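Long-range contacts in glycerophosphoryl diester phosphodiesterase (Agrobacterium tumefaciens str. C58, PDB 3KS6), which belongs to the glycerophosphoryl diester phosphodiesterase family, has a TIM-barrel fold and holds a magnesium ion: residues A[4-9]-A[226-231]; A[48-53]-A[105-110]; A[185-190]-A[207-212]. One frame throughout, in Å; residues are numbered along the deposited sequence.

Interaction 1. Residues A[4-9]-A[226-231]; sequences RIASHR and VKVFTT. With ACT (acetate ion), chain H.
The TIM barrel closes where its first strand meets its last, with R4, I5, A6 and S7 paired in parallel to V228, F229, T230 and T231. Five backbone hydrogen bonds join the edges. They start with R4 N to K227 O at 2.9 Å and finish with H8 N to T231 O at 2.8 Å. The T231 N bond to A6 O runs nearly along the C=O axis. The CA atoms of V228 and T230 also lean on R4 O and A6 O as weak CH...O contacts.

I5, S7, F229 and T231 form the face turned to the helices. Here I5 and F229 lie side by side, and CG1 of I5 meets CZ of F229 at 3.8 Å. Helix 234-249 covers I5 and T231. Helix 215-224 covers F229. T231 OG1 is held by A212 O.

On the other face, small groups meet. A6 CB rests 3.7 Å from T230 CG2. The carbon chain of R4 lies by K227 O, while its NH2 makes a salt bridge with E33.

At the C-terminal end of the strand, H8 turns its CG anti to the backbone N (chi1 -171°). Its ND1 is bonded to D232. An acetate, probably from the crystallisation liquor, sits at the edge of the ring. H8 NE2 gives a hydrogen bond to acetate OXT at 2.9 Å. R9 NH2 gives another to acetate OXT at 2.7 Å. CG of R9 lies over the centre of the H8 ring, 3.8 Å above its plane, and the chain runs extended from there to NE.

Interaction 2. Residues A[48-53]-A[105-110]; sequences VHHDPT and EIKPGV. With MG (magnesium ion), chain F.
P52 and G109 bring two segments together, CA to CA 5.4 Å, and the touching parts 50-53 and 107-110 run 20° apart in nearly the same direction. The place is the C-terminal end of the TIM barrel, where the magnesium ion is bound. Segment 105-110 leaves barrel strand 101-106. Segment 48-53 follows the short strand 46-48.

K107 makes the polar link. It is modelled in two conformers, and what follows holds for one of them. The chain bends at chi2, chi3 and chi4, and it crosses H50 obliquely. K107 CE comes 3.6 Å from NE2 of the H50 ring. K107 NZ then gives a hydrogen bond of 2.9 Å to the backbone O of H50, from 37° above the carbonyl plane. H39 NE2 also bonds this oxygen, so it has two donors. A water lies between NZ and OD1 of D51. Its distance to OD1 is too short to trust, and the bridge is doubtful.

Farther along, the contact is apolar. The CB of P52 points toward segment 105-110 and lies 3.8 Å from V110 N. P52 CG also touches V110 CG2. T53 and V110 cross at about a right angle, with their CG2 atoms 3.5 Å apart, which is tight for two methyls.

E105 stands at the start of its segment and faces the metal instead. Its CG is anti to the backbone N (chi1 -168°), and the chain stays extended beyond it. E35 and D37 bind the same ion, as do two waters at 2.1 Å from magnesium. E105 binds through one carboxylate oxygen: OE1 is 2.0 Å from magnesium, while OE2 stays 4.0 Å away.

Interaction 3. Residues A[185-190]-A[207-212]; sequences IGVHID and FGCWAA
W210 sets one face of its indole on the V187-H188 peptide, with G186 O at the ring edge, on the neighbouring parallel strand of a beta-alpha-beta unit. From CB, chi1 of 46° puts CG between the backbone N and the carbonyl carbon. CG looks on V187 O, and W210 CD1 lies 3.5 Å from V187 O. W210 NE1 gives a hydrogen bond of 3.0 Å to G186 O. That oxygen is in the indole plane, but NE1 stands 68° above the carbonyl plane. W210 CE2 is 3.4 Å from H188 N. At the far end CH2 meets H188 CB, which sits over the six-membered ring in a CH-pi contact. W210 CZ3 touches H188 CD2 at 3.6 Å. Here the H188 imidazole turns its edge to the W210 indole in an offset edge-to-face pair, the ring planes at 64°.

A211 CB packs on a face of the H188 ring, 3.6 Å from its centroid. D190 N bonds H188 ND1 in the ring plane.

Four backbone hydrogen bonds join the strands, from G208 N to I185 O through to I189 N to W210 O. On the opposite sheet face, V187 CG2 meets F207 CZ at 3.6 Å. F207 also packs on helix 194-202, which links the two strands. W210 also meets F140 edge-to-face and touches P162, at the start of helix 162-179, and T230 of strand 228-231.

How the interactions relate
Interactions 1 and 3 are buried parallel strand pairs. Interaction 2 is a surface contact of loops at the barrel rim. The two strand pairs are neighbours, with centres about 9 Å apart. Strand 206-210 lies next to strand 228-231, and V228 O and C209 N, 2.8 Å apart, probably hydrogen-bond. Together they span four consecutive barrel strands. Regular backbone bonds dominate there, with indole and imidazole packing in interaction 3, and aliphatic groups, one phenylalanine and an acetate-binding histidine in interaction 1. Interaction 2 relies on one lysine bond, proline and methyl packing. Its centre is about 19 Å from each of the other centres, yet H50 touches R9 of interaction 1 near the magnesium site.

Interaction 1. Residues A[4-9]-A[226-231]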
loop_
_atom_site.group_PDB
_atom_site.type_symbol
_atom_site.label_atom_id
_atom_site.label_comp_id
_atom_site.label_asym_id
_atom_site.label_seq_id
_atom_site.Cartn_x
_atom_site.Cartn_y
_atom_site.Cartn_z
ATOM N N ARG A 4 -0.162 9.753 9.740
ATOM C CA ARG A 4 0.027 9.957 8.317
ATOM C C ARG A 4 -1.111 9.294 7.541
ATOM O O ARG A 4 -1.729 8.320 8.018
ATOM C CB ARG A 4 1.384 9.426 7.866
ATOM C CG ARG A 4 2.572 10.160 8.481
ATOM C CD ARG A 4 3.862 9.345 8.476
ATOM N NE ARG A 4 4.344 9.059 7.118
ATOM C CZ ARG A 4 4.979 9.935 6.339
ATOM N NH1 ARG A 4 5.226 11.174 6.749
ATOM N NH2 ARG A 4 5.375 9.572 5.124
ATOM N N ILE A 5 -1.410 9.874 6.381
ATOM C CA ILE A 5 -2.468 9.418 5.497
ATOM C C ILE A 5 -1.851 8.901 4.201
ATOM O O ILE A 5 -1.054 9.616 3.553
ATOM C CB ILE A 5 -3.451 10.538 5.139
ATOM C CG1 ILE A 5 -4.253 10.954 6.369
ATOM C CG2 ILE A 5 -4.435 10.073 4.018
ATOM C CD1 ILE A 5 -5.119 12.185 6.150
ATOM N N ALA A 6 -2.236 7.675 3.815
ATOM C CA ALA A 6 -1.817 7.089 2.546
ATOM C C ALA A 6 -3.036 6.827 1.667
ATOM O O ALA A 6 -3.979 6.214 2.105
ATOM C CB ALA A 6 -1.008 5.777 2.749
ATOM N N SER A 7 -2.996 7.276 0.418
ATOM C CA SER A 7 -4.113 7.121 -0.500
ATOM C C SER A 7 -4.092 5.722 -1.118
ATOM O O SER A 7 -3.187 5.404 -1.877
ATOM C CB SER A 7 -3.992 8.163 -1.598
ATOM O OG SER A 7 -4.980 8.051 -2.597
ATOM N N HIS A 8 -5.106 4.908 -0.793
ATOM C CA HIS A 8 -5.145 3.482 -1.155
ATOM C C HIS A 8 -5.432 3.329 -2.627
ATOM O O HIS A 8 -6.504 3.678 -3.095
ATOM C CB HIS A 8 -6.188 2.756 -0.297
ATOM C CG HIS A 8 -6.171 1.256 -0.424
ATOM N ND1 HIS A 8 -7.282 0.519 -0.804
ATOM C CD2 HIS A 8 -5.185 0.356 -0.184
ATOM C CE1 HIS A 8 -6.960 -0.764 -0.826
ATOM N NE2 HIS A 8 -5.709 -0.898 -0.421
ATOM N N ARG A 9 -4.448 2.829 -3.356
ATOM C CA ARG A 9 -4.565 2.620 -4.791
ATOM C C ARG A 9 -4.863 3.930 -5.551
ATOM O O ARG A 9 -5.466 3.923 -6.617
ATOM C CB ARG A 9 -5.614 1.544 -5.120
ATOM C CG ARG A 9 -5.478 0.282 -4.285
ATOM C CD ARG A 9 -6.420 -0.819 -4.733
ATOM N NE ARG A 9 -6.506 -1.854 -3.698
ATOM C CZ ARG A 9 -7.462 -2.767 -3.599
ATOM N NH1 ARG A 9 -8.454 -2.832 -4.477
ATOM N NH2 ARG A 9 -7.422 -3.620 -2.585
ATOM N N VAL A 226 -2.575 6.369 15.477
ATOM C CA VAL A 226 -1.755 5.374 14.784
ATOM C C VAL A 226 -0.736 6.063 13.855
ATOM O O VAL A 226 -0.908 7.224 13.479
ATOM C CB VAL A 226 -2.633 4.344 14.024
ATOM C CG1 VAL A 226 -3.685 3.696 14.957
ATOM C CG2 VAL A 226 -3.246 4.941 12.770
ATOM N N LYS A 227 0.332 5.349 13.488
ATOM C CA LYS A 227 1.379 5.946 12.686
ATOM C C LYS A 227 0.879 6.397 11.335
ATOM O O LYS A 227 1.233 7.483 10.854
ATOM C CB LYS A 227 2.551 4.953 12.496
ATOM C CG LYS A 227 3.691 5.526 11.706
ATOM C CD LYS A 227 4.867 4.521 11.572
ATOM C CE LYS A 227 5.987 5.092 10.688
ATOM N NZ LYS A 227 7.147 4.175 10.735
ATOM N N VAL A 228 0.090 5.540 10.681
ATOM C CA VAL A 228 -0.341 5.776 9.323
ATOM C C VAL A 228 -1.542 4.881 9.096
ATOM O O VAL A 228 -1.675 3.843 9.795
ATOM C CB VAL A 228 0.759 5.394 8.319
ATOM C CG1 VAL A 228 1.173 3.908 8.481
ATOM C CG2 VAL A 228 0.337 5.709 6.842
ATOM N N PHE A 229 -2.403 5.297 8.164
ATOM C CA PHE A 229 -3.471 4.424 7.648
ATOM C C PHE A 229 -3.646 4.624 6.178
ATOM O O PHE A 229 -3.422 5.730 5.667
ATOM C CB PHE A 229 -4.805 4.604 8.386
ATOM C CG PHE A 229 -5.413 5.986 8.267
ATOM C CD1 PHE A 229 -6.305 6.253 7.265
ATOM C CD2 PHE A 229 -5.147 6.976 9.213
ATOM C CE1 PHE A 229 -6.879 7.555 7.105
ATOM C CE2 PHE A 229 -5.740 8.258 9.113
ATOM C CZ PHE A 229 -6.606 8.537 8.063
ATOM N N THR A 230 -3.983 3.544 5.465
ATOM C CA THR A 230 -4.400 3.647 4.071
ATOM C C THR A 230 -5.924 3.819 4.005
ATOM O O THR A 230 -6.672 3.322 4.846
ATOM C CB THR A 230 -4.010 2.463 3.239
ATOM O OG1 THR A 230 -4.610 1.275 3.785
ATOM C CG2 THR A 230 -2.432 2.358 3.148
ATOM N N THR A 231 -6.366 4.588 3.009
ATOM C CA THR A 231 -7.794 4.899 2.821
ATOM C C THR A 231 -8.178 5.040 1.370
ATOM O O THR A 231 -7.461 5.625 0.556
ATOM C CB THR A 231 -8.219 6.216 3.571
ATOM O OG1 THR A 231 -9.637 6.497 3.410
ATOM C CG2 THR A 231 -7.378 7.420 3.100
HETATM C C ACT H . -6.114 -4.240 0.738
HETATM O O ACT H . -7.119 -3.761 1.330
HETATM O OXT ACT H . -5.796 -3.766 -0.386
HETATM C CH3 ACT H . -5.313 -5.351 1.343
#

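Interaction 2. Residues A[48-53]-A[105-110]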
loop_
_atom_site.group_PDB
_atom_site.type_symbol
_atom_site.label_atom_id
_atom_site.label_comp_id
_atom_site.label_asym_id
_atom_site.label_seq_id
_atom_site.Cartn_x
_atom_site.Cartn_y
_atom_site.Cartn_z
ATOM N N VAL A 48 1.096 -1.474 -12.381
ATOM C CA VAL A 48 0.473 -1.049 -11.133
ATOM C C VAL A 48 -0.993 -1.555 -11.155
ATOM O O VAL A 48 -1.817 -1.103 -11.935
ATOM C CB VAL A 48 0.490 0.489 -10.998
ATOM C CG1 VAL A 48 -0.107 0.931 -9.678
ATOM C CG2 VAL A 48 1.929 1.035 -11.162
ATOM N N HIS A 49 -1.283 -2.540 -10.323
ATOM C CA HIS A 49 -2.595 -3.206 -10.289
ATOM C C HIS A 49 -2.705 -3.953 -8.989
ATOM O O HIS A 49 -1.708 -4.506 -8.508
ATOM C CB HIS A 49 -2.711 -4.182 -11.460
ATOM C CG HIS A 49 -4.123 -4.468 -11.874
ATOM N ND1 HIS A 49 -4.807 -3.647 -12.738
ATOM C CD2 HIS A 49 -4.976 -5.480 -11.567
ATOM C CE1 HIS A 49 -6.022 -4.125 -12.947
ATOM N NE2 HIS A 49 -6.156 -5.238 -12.252
ATOM N N HIS A 50 -3.908 -4.024 -8.418
ATOM C CA HIS A 50 -4.060 -4.737 -7.157
ATOM C C HIS A 50 -4.025 -6.263 -7.320
ATOM O O HIS A 50 -3.086 -6.902 -6.843
ATOM C CB HIS A 50 -5.355 -4.311 -6.450
ATOM C CG HIS A 50 -5.612 -5.103 -5.218
ATOM N ND1 HIS A 50 -6.714 -5.924 -5.076
ATOM C CD2 HIS A 50 -4.864 -5.266 -4.106
ATOM C CE1 HIS A 50 -6.626 -6.547 -3.914
ATOM N NE2 HIS A 50 -5.519 -6.158 -3.304
ATOM N N ASP A 51 -5.020 -6.850 -8.002
ATOM C CA ASP A 51 -5.057 -8.311 -8.146
ATOM C C ASP A 51 -3.985 -8.791 -9.141
ATOM O O ASP A 51 -3.554 -8.032 -10.017
ATOM C CB ASP A 51 -6.416 -8.799 -8.655
ATOM C CG ASP A 51 -7.518 -8.724 -7.624
ATOM O OD1 ASP A 51 -7.255 -8.697 -6.406
ATOM O OD2 ASP A 51 -8.672 -8.708 -8.081
ATOM N N PRO A 52 -3.561 -10.057 -9.027
ATOM C CA PRO A 52 -2.610 -10.595 -9.984
ATOM C C PRO A 52 -3.274 -10.872 -11.328
ATOM O O PRO A 52 -2.591 -11.285 -12.270
ATOM C CB PRO A 52 -2.126 -11.883 -9.311
ATOM C CG PRO A 52 -3.250 -12.294 -8.428
ATOM C CD PRO A 52 -3.900 -11.032 -7.968
ATOM N N THR A 53 -4.590 -10.682 -11.395
ATOM C CA THR A 53 -5.364 -10.843 -12.621
ATOM C C THR A 53 -6.119 -9.561 -12.914
ATOM O O THR A 53 -6.377 -8.727 -12.035
ATOM C CB THR A 53 -6.375 -11.992 -12.533
ATOM O OG1 THR A 53 -7.302 -11.710 -11.487
ATOM C CG2 THR A 53 -5.677 -13.362 -12.286
ATOM N N GLU A 105 3.418 -2.039 -2.293
ATOM C CA GLU A 105 3.115 -3.395 -1.791
ATOM C C GLU A 105 3.555 -4.455 -2.769
ATOM O O GLU A 105 3.241 -4.375 -3.951
ATOM C CB GLU A 105 1.616 -3.572 -1.479
ATOM C CG GLU A 105 1.348 -4.852 -0.691
ATOM C CD GLU A 105 -0.115 -5.087 -0.385
ATOM O OE1 GLU A 105 -0.919 -4.112 -0.393
ATOM O OE2 GLU A 105 -0.465 -6.283 -0.193
ATOM N N ILE A 106 4.270 -5.436 -2.252
ATOM C CA ILE A 106 4.738 -6.615 -2.992
ATOM C C ILE A 106 3.718 -7.738 -2.793
ATOM O O ILE A 106 3.549 -8.269 -1.669
ATOM C CB ILE A 106 6.099 -7.079 -2.451
ATOM C CG1 ILE A 106 7.122 -5.953 -2.539
ATOM C CG2 ILE A 106 6.618 -8.313 -3.251
ATOM C CD1 ILE A 106 7.316 -5.435 -3.997
ATOM N N LYS A 107 3.023 -8.056 -3.886
ATOM C CA LYS A 107 1.964 -9.059 -3.949
ATOM C C LYS A 107 2.482 -10.349 -4.591
ATOM O O LYS A 107 3.395 -10.312 -5.433
ATOM C CB LYS A 107 0.809 -8.547 -4.834
ATOM C CG LYS A 107 -0.013 -7.385 -4.285
ATOM C CD LYS A 107 -1.075 -7.836 -3.287
ATOM C CE LYS A 107 -2.504 -7.953 -3.869
ATOM N NZ LYS A 107 -2.762 -9.038 -4.876
ATOM N N PRO A 108 1.896 -11.500 -4.212
ATOM C CA PRO A 108 2.203 -12.746 -4.908
ATOM C C PRO A 108 1.335 -12.915 -6.148
ATOM O O PRO A 108 0.469 -12.087 -6.435
ATOM C CB PRO A 108 1.832 -13.803 -3.866
ATOM C CG PRO A 108 0.591 -13.175 -3.186
ATOM C CD PRO A 108 0.975 -11.724 -3.076
ATOM N N GLY A 109 1.595 -13.981 -6.900
ATOM C CA GLY A 109 0.769 -14.331 -8.032
ATOM C C GLY A 109 -0.496 -15.099 -7.684
ATOM O O GLY A 109 -0.864 -15.276 -6.516
ATOM N N VAL A 110 -1.179 -15.563 -8.720
ATOM C CA VAL A 110 -2.449 -16.271 -8.557
ATOM C C VAL A 110 -2.339 -17.440 -7.582
ATOM O O VAL A 110 -3.215 -17.640 -6.740
ATOM C CB VAL A 110 -3.006 -16.765 -9.959
ATOM C CG1 VAL A 110 -4.232 -17.663 -9.762
ATOM C CG2 VAL A 110 -3.365 -15.548 -10.866
HETATM MG MG MG F . -2.156 -2.824 -1.374
HETATM O O HOH W 1 -5.762 -9.905 -4.953
HETATM O O HOH W 2 -3.544 -1.714 -2.534
HETATM O O HOH W 3 -3.496 -4.427 -1.431
#

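Interaction 3. Residues A[185-190]-A[207-212]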
loop_
_atom_site.group_PDB
_atom_site.type_symbol
_atom_site.label_atom_id
_atom_site.label_comp_id
_atom_site.label_asym_id
_atom_site.label_seq_id
_atom_site.Cartn_x
_atom_site.Cartn_y
_atom_site.Cartn_z
ATOM N N ILE A 185 4.185 -3.054 11.878
ATOM C CA ILE A 185 3.097 -3.860 11.311
ATOM C C ILE A 185 1.939 -2.954 10.949
ATOM O O ILE A 185 1.793 -1.843 11.500
ATOM C CB ILE A 185 2.607 -5.030 12.240
ATOM C CG1 ILE A 185 1.866 -4.489 13.465
ATOM C CG2 ILE A 185 3.784 -5.889 12.651
ATOM C CD1 ILE A 185 1.256 -5.554 14.398
ATOM N N GLY A 186 1.098 -3.422 10.033
ATOM C CA GLY A 186 -0.141 -2.733 9.695
ATOM C C GLY A 186 -1.261 -3.748 9.835
ATOM O O GLY A 186 -1.144 -4.837 9.298
ATOM N N VAL A 187 -2.293 -3.403 10.604
ATOM C CA VAL A 187 -3.473 -4.243 10.776
ATOM C C VAL A 187 -4.709 -3.564 10.175
ATOM O O VAL A 187 -4.792 -2.302 10.094
ATOM C CB VAL A 187 -3.726 -4.604 12.307
ATOM C CG1 VAL A 187 -2.440 -5.173 12.961
ATOM C CG2 VAL A 187 -4.238 -3.401 13.128
ATOM N N HIS A 188 -5.707 -4.383 9.781
ATOM C CA HIS A 188 -7.016 -3.866 9.365
ATOM C C HIS A 188 -7.568 -2.990 10.490
ATOM O O HIS A 188 -7.549 -3.386 11.648
ATOM C CB HIS A 188 -7.980 -5.016 9.120
ATOM C CG HIS A 188 -9.232 -4.641 8.382
ATOM N ND1 HIS A 188 -10.187 -3.776 8.887
ATOM C CD2 HIS A 188 -9.681 -5.022 7.168
ATOM C CE1 HIS A 188 -11.159 -3.632 8.000
ATOM N NE2 HIS A 188 -10.881 -4.382 6.953
ATOM N N ILE A 189 -8.084 -1.812 10.145
ATOM C CA ILE A 189 -8.598 -0.869 11.144
ATOM C C ILE A 189 -9.630 -1.506 12.068
ATOM O O ILE A 189 -9.683 -1.206 13.252
ATOM C CB ILE A 189 -9.201 0.415 10.429
ATOM C CG1 ILE A 189 -9.583 1.513 11.434
ATOM C CG2 ILE A 189 -10.369 0.056 9.517
ATOM C CD1 ILE A 189 -8.500 1.889 12.381
ATOM N N ASP A 190 -10.466 -2.389 11.530
ATOM C CA ASP A 190 -11.512 -3.034 12.343
ATOM C C ASP A 190 -10.956 -4.012 13.382
ATOM O O ASP A 190 -11.698 -4.402 14.263
ATOM C CB ASP A 190 -12.572 -3.735 11.475
ATOM C CG ASP A 190 -13.419 -2.767 10.638
ATOM O OD1 ASP A 190 -13.474 -1.552 10.950
ATOM O OD2 ASP A 190 -14.024 -3.267 9.671
ATOM N N PHE A 207 3.096 1.007 14.790
ATOM C CA PHE A 207 1.739 0.483 14.625
ATOM C C PHE A 207 0.913 1.369 13.718
ATOM O O PHE A 207 0.666 2.530 14.028
ATOM C CB PHE A 207 1.020 0.375 16.000
ATOM C CG PHE A 207 -0.391 -0.226 15.914
ATOM C CD1 PHE A 207 -0.580 -1.615 15.871
ATOM C CD2 PHE A 207 -1.504 0.587 15.883
ATOM C CE1 PHE A 207 -1.843 -2.165 15.786
ATOM C CE2 PHE A 207 -2.795 0.038 15.800
ATOM C CZ PHE A 207 -2.959 -1.333 15.730
ATOM N N GLY A 208 0.424 0.794 12.631
ATOM C CA GLY A 208 -0.479 1.478 11.738
ATOM C C GLY A 208 -1.609 0.598 11.224
ATOM O O GLY A 208 -1.711 -0.581 11.588
ATOM N N CYS A 209 -2.456 1.174 10.375
ATOM C CA CYS A 209 -3.647 0.484 9.914
ATOM C C CYS A 209 -3.895 0.590 8.421
ATOM O O CYS A 209 -3.243 1.359 7.680
ATOM C CB CYS A 209 -4.896 0.950 10.701
ATOM S SG CYS A 209 -4.729 0.820 12.477
ATOM N N TRP A 210 -4.822 -0.234 7.957
ATOM C CA TRP A 210 -5.273 -0.221 6.572
ATOM C C TRP A 210 -6.780 -0.518 6.533
ATOM O O TRP A 210 -7.401 -0.880 7.553
ATOM C CB TRP A 210 -4.458 -1.174 5.668
ATOM C CG TRP A 210 -4.224 -2.537 6.225
ATOM C CD1 TRP A 210 -3.240 -2.904 7.044
ATOM C CD2 TRP A 210 -5.010 -3.719 5.969
ATOM N NE1 TRP A 210 -3.349 -4.250 7.354
ATOM C CE2 TRP A 210 -4.422 -4.769 6.685
ATOM C CE3 TRP A 210 -6.138 -3.991 5.183
ATOM C CZ2 TRP A 210 -4.951 -6.053 6.682
ATOM C CZ3 TRP A 210 -6.645 -5.259 5.164
ATOM C CH2 TRP A 210 -6.056 -6.282 5.906
ATOM N N ALA A 211 -7.361 -0.240 5.390
ATOM C CA ALA A 211 -8.797 -0.415 5.106
ATOM C C ALA A 211 -9.700 0.578 5.830
ATOM O O ALA A 211 -10.847 0.259 6.120
ATOM C CB ALA A 211 -9.280 -1.894 5.335
ATOM N N ALA A 212 -9.180 1.784 6.106
ATOM C CA ALA A 212 -9.932 2.832 6.823
ATOM C C ALA A 212 -10.662 3.684 5.798
ATOM O O ALA A 212 -10.198 4.749 5.423
ATOM C CB ALA A 212 -9.021 3.665 7.632
#